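Local coordinates for protein alpha-fucosidase GH29 (PDB 4PSR) that hydrolyses alpha-L-fucosides as a fungal family GH29 glycosidase, probably releasing alpha-1,6-linked fucose from the innermost N-acetylglucosamine of glycoproteins, at residues Gly101-Glu106 / Lys153-Leu158; Glu443-Val448 / Leu489-Gly494; Val459-Trp464 / Leu471-Pro476. All blocks are in the same frame, centred on the assembly; numbering follows the deposited sequence.

Interaction 1 of 3, residues Gly101-Glu106 / Lys153-Leu158; sequences GEFDPE and KLWADL
The rings of F103 and W155 meet tip to tip as an offset edge-to-face pair: F103 turns its edge toward the face of the six-membered ring of W155, with centroids 5.6 Å apart and planes at 69°. The touch is made by F103 CE1, which lies 3.7 Å from W155 CZ2, an atom sitting near the plane of the phenyl ring. One face of F103 is covered from within its own segment, where P105 CD stands 3.6 Å above the phenyl plane and over its centre. CG of F103 is anti to the backbone N (chi1 173°), which starts the ring on its way to the indole.

P105 is the second point of contact with W155, its CB lying obliquely to the indole and 3.6 Å from W155 CZ3. The same CB also meets one methyl of L158, at 3.7 Å from L158 CD1, so the proline is wedged between an aromatic and an aliphatic side chain of one helix, one turn apart. L158 CD1 reaches on to the backbone of the other helix, 3.6 Å from E106 N, while the side chains of L158 and E106 cross at about a right angle, CD2 meeting CG and CD of the glutamate. L154 adds a looser contact with P105 CG. The contact is mainly apolar, made by the two rings, P105 and L158.

Beyond the pair, W155 also meets the ring of W33, and F103 that of W35; W155 and L158 both rest on I109. D104, in the N-cap position, accepts a hydrogen bond from A107 N through OD1. This is one helix start packed against the neighbouring helix on the outside of a TIM barrel: the N-terminal turn of helix 105-114, entered through P105, lies against helix 151-161.

Interaction 2 of 3, residues Glu443-Val448 / Leu489-Gly494; sequences ESLKSV and LTFDGG
L445 and F491 cross obliquely, and the leucine lays one methyl over the phenyl ring: L445 CD1 is 3.9 Å from the F491 ring centroid and 18° off the ring normal, a CH-pi contact. CG of L445 is anti to the backbone N (chi1 -179°), beside the carbonyl carbon, and CD1 continues from it to reach both the ring and L489 CB. At the edge of the same ring, near its plane, lies S444 OG, 3.5 Å from F491 CD1. Further along this face V448 and L489 lie side by side, pointing the same way, with V448 CG1 in contact with L489 CD1. W464 touches both L445 and V448.

S447 and T490 occupy the other face, their hydroxyls joined through a water that hydrogen-bonds to S447 OG and T490 OG1. K446 crosses D492 at about a right angle; CG and CD of its bent chain touch the carboxylate, and NZ forms a salt bridge with D492 OD1 at 3.2 Å, from above the carboxylate plane. This holds for one of two modelled positions of D492 and is therefore less certain.

The backbones run antiparallel, with a classic beta bulge where K446 and S447 both face T490. T490 O takes a bond from K446 N at 2.8 Å and a weak one from S447 N at 3.4 Å; T490 N donates to S447 O, and D492 N to S444 O at 2.9 Å. Near D492 a second water bridges S444 OG and G494 O.

Chemically the contact is divided: L445, V448, L489 and F491 make a buried apolar face with S444 OG as the polar group at its edge, whereas the S447 and T490 hydroxyls and the ion pair of the exposed K446 and D492 lie elsewhere, where solvent would probably weaken the charge attraction.

Interaction 3 of 3, residues Val459-Trp464 / Leu471-Pro476; sequences VKVSEW and LDITLP
V461 packs its two methyls on different partners, I473 and P476. CG1, anti to the backbone N (chi1 175°), presses on I473 CG2 at 3.5 Å, tighter than usual for two carbons, and also lies 3.3 Å from T474 O. CG2 meets P476 CD at 3.8 Å. The pyrrolidine of P476 crosses V459 obliquely as well, its CB and CG both touching V459 CG1. At the other end, in one of two modelled positions of W464, L471 CD1 comes obliquely against the indole, 3.4 Å from W464 CE3, while W464 CB rests more loosely on I473 CG1.

Strands 464-466 and 471-474 form an antiparallel hairpin in the beta domain that follows the barrel, and W464 and I473 are a non-hydrogen-bonded pair of it. Strand 471-474 is the middle one of a three-stranded antiparallel sheet, with 428-431 along its other edge. V461 instead bonds through its backbone to V448 of the larger sheet, so segment 459-464 passes from one sheet to the other.

Among polar contacts, T474 N donates to E463 O at 3.0 Å. A CA-H...O contact follows from W464 CA to D472 O, 3.2 Å. Where the segments diverge, a water accepts from E463 N and donates to T474 O, the latter at 2.7 Å. The D472 carboxylate turns to S430 and S467, while the backbone oxygens of S462 and W464 bind a glycerol, probably from the crystallisation liquor.

Interaction 1 belongs to the catalytic TIM-barrel part of the chain and comes first in sequence; interactions 2 and 3 follow in the beta domain after the barrel, with centres about 48 and 47 Å from it, neither of them touching interaction 1. Interaction 3 is nested inside the loop that interaction 2 closes, and their centres are about 14 Å apart. Strands 445-451 and 458-460, one from each, are neighbours in the six-stranded sheet, and the two contacts touch directly where L489 CD2 packs on L471 CD2. The six-stranded and three-stranded sheets thus share one apolar interior, separate from the helix packing around the barrel.

Interaction 1 of 3, residues Gly101-Glu106 / Lys153-Leu158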
loop_
_atom_site.group_PDB
_atom_site.type_symbol
_atom_site.label_atom_id
_atom_site.label_comp_id
_atom_site.label_asym_id
_atom_site.label_seq_id
_atom_site.Cartn_x
_atom_site.Cartn_y
_atom_site.Cartn_z
ATOM N N GLY A 101 28.418 10.993 15.036
ATOM C CA GLY A 101 27.904 11.197 13.687
ATOM C C GLY A 101 26.505 11.800 13.626
ATOM O O GLY A 101 25.991 12.339 14.614
ATOM N N GLU A 102 25.890 11.709 12.444
ATOM C CA GLU A 102 24.611 12.354 12.158
ATOM C C GLU A 102 23.458 11.357 12.047
ATOM O O GLU A 102 22.301 11.767 12.009
ATOM C CB GLU A 102 24.690 13.106 10.825
ATOM C CG GLU A 102 25.792 14.157 10.736
ATOM C CD GLU A 102 25.426 15.448 11.426
ATOM O OE1 GLU A 102 25.325 16.484 10.732
ATOM O OE2 GLU A 102 25.242 15.430 12.662
ATOM N N PHE A 103 23.761 10.065 11.993
ATOM C CA PHE A 103 22.732 9.046 11.842
ATOM C C PHE A 103 22.107 8.720 13.210
ATOM O O PHE A 103 22.757 8.123 14.073
ATOM C CB PHE A 103 23.338 7.809 11.154
ATOM C CG PHE A 103 22.417 6.607 11.085
ATOM C CD1 PHE A 103 21.099 6.724 10.680
ATOM C CD2 PHE A 103 22.907 5.346 11.367
ATOM C CE1 PHE A 103 20.303 5.582 10.622
ATOM C CE2 PHE A 103 22.111 4.239 11.300
ATOM C CZ PHE A 103 20.812 4.347 10.925
ATOM N N ASP A 104 20.839 9.084 13.374
ATOM C CA ASP A 104 20.136 8.925 14.647
ATOM C C ASP A 104 18.888 8.063 14.425
ATOM O O ASP A 104 17.773 8.570 14.303
ATOM C CB ASP A 104 19.740 10.290 15.193
ATOM C CG ASP A 104 19.258 10.248 16.645
ATOM O OD1 ASP A 104 18.930 9.166 17.180
ATOM O OD2 ASP A 104 19.162 11.366 17.224
ATOM N N PRO A 105 19.080 6.741 14.314
ATOM C CA PRO A 105 17.919 5.910 14.008
ATOM C C PRO A 105 16.824 5.968 15.087
ATOM O O PRO A 105 15.646 5.891 14.757
ATOM C CB PRO A 105 18.518 4.510 13.862
ATOM C CG PRO A 105 19.793 4.562 14.585
ATOM C CD PRO A 105 20.316 5.947 14.383
ATOM N N GLU A 106 17.176 6.117 16.360
ATOM C CA GLU A 106 16.146 6.213 17.394
ATOM C C GLU A 106 15.252 7.434 17.181
ATOM O O GLU A 106 14.027 7.323 17.258
ATOM C CB GLU A 106 16.745 6.229 18.791
ATOM C CG GLU A 106 15.652 6.130 19.813
ATOM C CD GLU A 106 16.104 5.519 21.104
ATOM O OE1 GLU A 106 17.333 5.355 21.294
ATOM O OE2 GLU A 106 15.216 5.205 21.923
ATOM N N LYS A 153 18.832 -4.939 11.523
ATOM C CA LYS A 153 18.571 -5.346 12.905
ATOM C C LYS A 153 18.375 -4.131 13.819
ATOM O O LYS A 153 17.481 -4.147 14.663
ATOM C CB LYS A 153 19.663 -6.279 13.422
ATOM C CG LYS A 153 19.341 -6.983 14.739
ATOM C CD LYS A 153 18.227 -8.032 14.640
ATOM C CE LYS A 153 18.200 -8.866 15.913
ATOM N NZ LYS A 153 17.022 -9.741 16.065
ATOM N N LEU A 154 19.176 -3.084 13.620
ATOM C CA LEU A 154 19.043 -1.829 14.382
ATOM C C LEU A 154 17.619 -1.261 14.178
ATOM O O LEU A 154 16.927 -0.887 15.138
ATOM C CB LEU A 154 20.060 -0.816 13.820
ATOM C CG LEU A 154 20.901 0.238 14.522
ATOM C CD1 LEU A 154 21.252 -0.073 15.951
ATOM C CD2 LEU A 154 22.175 0.347 13.689
ATOM N N TRP A 155 17.174 -1.167 12.928
ATOM C CA TRP A 155 15.839 -0.659 12.667
ATOM C C TRP A 155 14.773 -1.541 13.286
ATOM O O TRP A 155 13.829 -1.036 13.909
ATOM C CB TRP A 155 15.554 -0.563 11.177
ATOM C CG TRP A 155 16.293 0.499 10.382
ATOM C CD1 TRP A 155 17.080 0.270 9.298
ATOM C CD2 TRP A 155 16.282 1.919 10.578
ATOM N NE1 TRP A 155 17.556 1.450 8.810
ATOM C CE2 TRP A 155 17.106 2.479 9.591
ATOM C CE3 TRP A 155 15.680 2.764 11.503
ATOM C CZ2 TRP A 155 17.293 3.860 9.460
ATOM C CZ3 TRP A 155 15.882 4.134 11.386
ATOM C CH2 TRP A 155 16.692 4.664 10.376
ATOM N N ALA A 156 14.920 -2.853 13.116
ATOM C CA ALA A 156 13.899 -3.770 13.598
ATOM C C ALA A 156 13.755 -3.685 15.105
ATOM O O ALA A 156 12.647 -3.637 15.628
ATOM C CB ALA A 156 14.226 -5.207 13.187
ATOM N N ASP A 157 14.888 -3.675 15.810
ATOM C CA ASP A 157 14.837 -3.585 17.274
ATOM C C ASP A 157 14.143 -2.302 17.730
ATOM O O ASP A 157 13.317 -2.316 18.650
ATOM C CB ASP A 157 16.235 -3.687 17.870
ATOM C CG ASP A 157 16.831 -5.095 17.784
ATOM O OD1 ASP A 157 16.139 -6.067 17.394
ATOM O OD2 ASP A 157 18.029 -5.238 18.112
ATOM N N LEU A 158 14.437 -1.203 17.058
ATOM C CA LEU A 158 13.781 0.068 17.382
ATOM C C LEU A 158 12.298 0.092 17.084
ATOM O O LEU A 158 11.524 0.646 17.875
ATOM C CB LEU A 158 14.480 1.268 16.724
ATOM C CG LEU A 158 15.881 1.565 17.271
ATOM C CD1 LEU A 158 16.634 2.540 16.385
ATOM C CD2 LEU A 158 15.778 2.138 18.669
#

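Interaction 2 of 3, residues Glu443-Val448 / Leu489-Gly494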
loop_
_atom_site.group_PDB
_atom_site.type_symbol
_atom_site.label_atom_id
_atom_site.label_comp_id
_atom_site.label_asym_id
_atom_site.label_seq_id
_atom_site.Cartn_x
_atom_site.Cartn_y
_atom_site.Cartn_z
ATOM N N GLU A 443 -34.961 6.776 8.790
ATOM C CA GLU A 443 -35.687 6.643 10.057
ATOM C C GLU A 443 -34.738 6.190 11.160
ATOM O O GLU A 443 -34.861 6.594 12.301
ATOM C CB GLU A 443 -36.848 5.646 9.933
ATOM C CG GLU A 443 -36.409 4.204 9.695
ATOM C CD GLU A 443 -37.576 3.254 9.494
ATOM O OE1 GLU A 443 -38.716 3.609 9.870
ATOM O OE2 GLU A 443 -37.351 2.148 8.956
ATOM N N SER A 444 -33.756 5.368 10.788
ATOM C CA SER A 444 -32.845 4.794 11.769
ATOM C C SER A 444 -31.621 5.660 12.070
ATOM O O SER A 444 -30.780 5.268 12.876
ATOM C CB SER A 444 -32.362 3.420 11.312
ATOM O OG SER A 444 -31.462 3.542 10.228
ATOM N N LEU A 445 -31.519 6.826 11.434
ATOM C CA LEU A 445 -30.421 7.739 11.753
ATOM C C LEU A 445 -30.592 8.448 13.105
ATOM O O LEU A 445 -31.354 9.403 13.224
ATOM C CB LEU A 445 -30.209 8.761 10.627
ATOM C CG LEU A 445 -29.056 9.748 10.851
ATOM C CD1 LEU A 445 -27.723 9.035 11.016
ATOM C CD2 LEU A 445 -29.001 10.723 9.696
ATOM N N LYS A 446 -29.814 8.008 14.088
ATOM C CA LYS A 446 -29.956 8.430 15.482
ATOM C C LYS A 446 -29.209 9.677 15.879
ATOM O O LYS A 446 -29.659 10.430 16.743
ATOM C CB LYS A 446 -29.384 7.374 16.402
ATOM C CG LYS A 446 -30.219 6.154 16.609
ATOM C CD LYS A 446 -29.969 5.614 18.004
ATOM C CE LYS A 446 -28.484 5.625 18.446
ATOM N NZ LYS A 446 -28.092 4.301 18.979
ATOM N N SER A 447 -28.005 9.847 15.338
ATOM C CA SER A 447 -27.192 10.987 15.687
ATOM C C SER A 447 -26.226 11.284 14.552
ATOM O O SER A 447 -25.798 10.376 13.828
ATOM C CB SER A 447 -26.415 10.762 16.988
ATOM O OG SER A 447 -25.590 9.614 16.935
ATOM N N VAL A 448 -25.922 12.562 14.396
ATOM C CA VAL A 448 -24.920 13.049 13.460
ATOM C C VAL A 448 -24.030 13.968 14.288
ATOM O O VAL A 448 -24.513 14.914 14.912
ATOM C CB VAL A 448 -25.575 13.840 12.299
ATOM C CG1 VAL A 448 -24.498 14.394 11.347
ATOM C CG2 VAL A 448 -26.614 12.988 11.568
ATOM N N LEU A 489 -21.982 9.296 11.773
ATOM C CA LEU A 489 -23.425 9.046 11.649
ATOM C C LEU A 489 -23.734 7.702 12.273
ATOM O O LEU A 489 -23.243 6.681 11.835
ATOM C CB LEU A 489 -23.870 9.052 10.184
ATOM C CG LEU A 489 -24.043 10.388 9.439
ATOM C CD1 LEU A 489 -22.745 11.145 9.365
ATOM C CD2 LEU A 489 -24.549 10.155 8.048
ATOM N N THR A 490 -24.539 7.703 13.330
ATOM C CA THR A 490 -24.890 6.474 14.031
ATOM C C THR A 490 -26.309 6.064 13.695
ATOM O O THR A 490 -27.238 6.884 13.759
ATOM C CB THR A 490 -24.738 6.649 15.540
ATOM O OG1 THR A 490 -23.396 7.041 15.875
ATOM C CG2 THR A 490 -25.087 5.342 16.263
ATOM N N PHE A 491 -26.468 4.803 13.334
ATOM C CA PHE A 491 -27.744 4.266 12.926
ATOM C C PHE A 491 -28.176 3.200 13.926
ATOM O O PHE A 491 -27.342 2.538 14.545
ATOM C CB PHE A 491 -27.637 3.636 11.537
ATOM C CG PHE A 491 -27.402 4.619 10.435
ATOM C CD1 PHE A 491 -28.464 5.190 9.766
ATOM C CD2 PHE A 491 -26.107 4.974 10.053
ATOM C CE1 PHE A 491 -28.254 6.098 8.727
ATOM C CE2 PHE A 491 -25.898 5.862 9.018
ATOM C CZ PHE A 491 -26.960 6.436 8.364
ATOM N N ASP A 492 -29.482 3.068 14.155
ATOM C CA ASP A 492 -29.965 1.904 14.893
ATOM C C ASP A 492 -30.076 0.757 13.942
ATOM O O ASP A 492 -30.664 0.879 12.858
ATOM C CB ASP A 492 -31.336 2.113 15.508
ATOM C CG ASP A 492 -31.260 2.774 16.926
ATOM O OD1 ASP A 492 -30.320 2.402 17.669
ATOM O OD2 ASP A 492 -32.110 3.603 17.247
ATOM N N GLY A 493 -29.487 -0.359 14.337
ATOM C CA GLY A 493 -29.589 -1.603 13.593
ATOM C C GLY A 493 -28.968 -1.716 12.201
ATOM O O GLY A 493 -29.359 -2.586 11.419
ATOM N N GLY A 494 -28.024 -0.843 11.872
ATOM C CA GLY A 494 -27.210 -1.028 10.684
ATOM C C GLY A 494 -27.325 0.087 9.667
ATOM O O GLY A 494 -28.383 0.699 9.510
HETATM O O HOH W 1 -31.123 1.080 9.019
HETATM O O HOH W 2 -23.077 9.895 15.713
#

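Interaction 3 of 3, residues Val459-Trp464 / Leu471-Pro476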
loop_
_atom_site.group_PDB
_atom_site.type_symbol
_atom_site.label_atom_id
_atom_site.label_comp_id
_atom_site.label_asym_id
_atom_site.label_seq_id
_atom_site.Cartn_x
_atom_site.Cartn_y
_atom_site.Cartn_z
ATOM N N VAL A 459 -19.170 17.157 18.639
ATOM C CA VAL A 459 -20.025 18.334 18.620
ATOM C C VAL A 459 -21.248 17.949 17.803
ATOM O O VAL A 459 -21.133 17.625 16.637
ATOM C CB VAL A 459 -19.292 19.546 18.034
ATOM C CG1 VAL A 459 -20.195 20.776 18.024
ATOM C CG2 VAL A 459 -18.018 19.838 18.829
ATOM N N LYS A 460 -22.421 17.923 18.435
ATOM C CA LYS A 460 -23.644 17.543 17.756
ATOM C C LYS A 460 -23.965 18.455 16.573
ATOM O O LYS A 460 -23.759 19.661 16.622
ATOM C CB LYS A 460 -24.837 17.508 18.736
ATOM C CG LYS A 460 -26.179 17.233 18.057
ATOM C CD LYS A 460 -27.298 16.991 19.052
ATOM C CE LYS A 460 -28.666 17.007 18.362
ATOM N NZ LYS A 460 -29.800 16.661 19.272
ATOM N N VAL A 461 -24.414 17.816 15.496
ATOM C CA VAL A 461 -25.000 18.450 14.329
ATOM C C VAL A 461 -26.520 18.390 14.502
ATOM O O VAL A 461 -27.102 17.307 14.619
ATOM C CB VAL A 461 -24.627 17.674 13.039
ATOM C CG1 VAL A 461 -25.333 18.253 11.844
ATOM C CG2 VAL A 461 -23.115 17.674 12.809
ATOM N N SER A 462 -27.168 19.549 14.516
ATOM C CA SER A 462 -28.599 19.602 14.801
ATOM C C SER A 462 -29.475 19.580 13.556
ATOM O O SER A 462 -30.533 18.949 13.561
ATOM C CB SER A 462 -28.924 20.859 15.613
ATOM O OG SER A 462 -28.272 20.838 16.873
ATOM N N GLU A 463 -29.047 20.271 12.500
ATOM C CA GLU A 463 -29.887 20.448 11.326
ATOM C C GLU A 463 -29.421 19.579 10.163
ATOM O O GLU A 463 -28.260 19.647 9.761
ATOM C CB GLU A 463 -29.887 21.908 10.871
ATOM C CG GLU A 463 -29.933 22.941 11.982
ATOM C CD GLU A 463 -29.791 24.359 11.448
ATOM O OE1 GLU A 463 -30.131 24.585 10.266
ATOM O OE2 GLU A 463 -29.329 25.242 12.204
ATOM N N TRP A 464 -30.331 18.751 9.661
ATOM C CA TRP A 464 -30.133 18.003 8.417
ATOM C C TRP A 464 -31.476 17.637 7.775
ATOM O O TRP A 464 -32.459 17.389 8.477
ATOM C CB TRP A 464 -29.265 16.747 8.633
ATOM C CG TRP A 464 -29.774 15.748 9.652
ATOM C CD1 TRP A 464 -29.379 15.635 10.955
ATOM C CD2 TRP A 464 -30.741 14.706 9.436
ATOM N NE1 TRP A 464 -30.047 14.600 11.566
ATOM C CE2 TRP A 464 -30.884 14.011 10.654
ATOM C CE3 TRP A 464 -31.499 14.292 8.333
ATOM C CZ2 TRP A 464 -31.758 12.935 10.804
ATOM C CZ3 TRP A 464 -32.362 13.221 8.483
ATOM C CH2 TRP A 464 -32.482 12.555 9.712
ATOM N N LEU A 471 -28.464 13.637 1.483
ATOM C CA LEU A 471 -28.583 14.056 2.872
ATOM C C LEU A 471 -27.782 15.342 3.042
ATOM O O LEU A 471 -26.548 15.346 2.939
ATOM C CB LEU A 471 -28.082 12.983 3.842
ATOM C CG LEU A 471 -27.889 13.339 5.316
ATOM C CD1 LEU A 471 -29.186 13.883 5.938
ATOM C CD2 LEU A 471 -27.389 12.153 6.149
ATOM N N ASP A 472 -28.495 16.435 3.305
ATOM C CA ASP A 472 -27.907 17.757 3.407
ATOM C C ASP A 472 -27.701 18.128 4.867
ATOM O O ASP A 472 -28.662 18.392 5.588
ATOM C CB ASP A 472 -28.818 18.771 2.700
ATOM C CG ASP A 472 -28.957 18.490 1.221
ATOM O OD1 ASP A 472 -27.917 18.325 0.547
ATOM O OD2 ASP A 472 -30.100 18.418 0.721
ATOM N N ILE A 473 -26.442 18.150 5.295
ATOM C CA ILE A 473 -26.056 18.331 6.685
ATOM C C ILE A 473 -25.501 19.744 6.911
ATOM O O ILE A 473 -24.540 20.156 6.264
ATOM C CB ILE A 473 -24.973 17.306 7.078
ATOM C CG1 ILE A 473 -25.484 15.878 6.836
ATOM C CG2 ILE A 473 -24.545 17.498 8.519
ATOM C CD1 ILE A 473 -24.414 14.761 7.028
ATOM N N THR A 474 -26.093 20.471 7.855
ATOM C CA THR A 474 -25.602 21.794 8.240
ATOM C C THR A 474 -24.605 21.683 9.379
ATOM O O THR A 474 -24.913 21.164 10.448
ATOM C CB THR A 474 -26.766 22.684 8.677
ATOM O OG1 THR A 474 -27.635 22.870 7.557
ATOM C CG2 THR A 474 -26.268 24.042 9.150
ATOM N N LEU A 475 -23.393 22.171 9.156
ATOM C CA LEU A 475 -22.331 21.979 10.132
ATOM C C LEU A 475 -22.459 22.926 11.322
ATOM O O LEU A 475 -22.940 24.050 11.162
ATOM C CB LEU A 475 -20.969 22.181 9.465
ATOM C CG LEU A 475 -20.615 21.152 8.380
ATOM C CD1 LEU A 475 -19.347 21.588 7.669
ATOM C CD2 LEU A 475 -20.433 19.773 8.996
ATOM N N PRO A 476 -21.997 22.479 12.505
ATOM C CA PRO A 476 -21.851 23.376 13.658
ATOM C C PRO A 476 -20.631 24.261 13.467
ATOM O O PRO A 476 -20.022 24.283 12.382
ATOM C CB PRO A 476 -21.664 22.408 14.837
ATOM C CG PRO A 476 -20.973 21.201 14.216
ATOM C CD PRO A 476 -21.581 21.100 12.827
HETATM O O HOH W 3 -26.348 21.576 12.681
#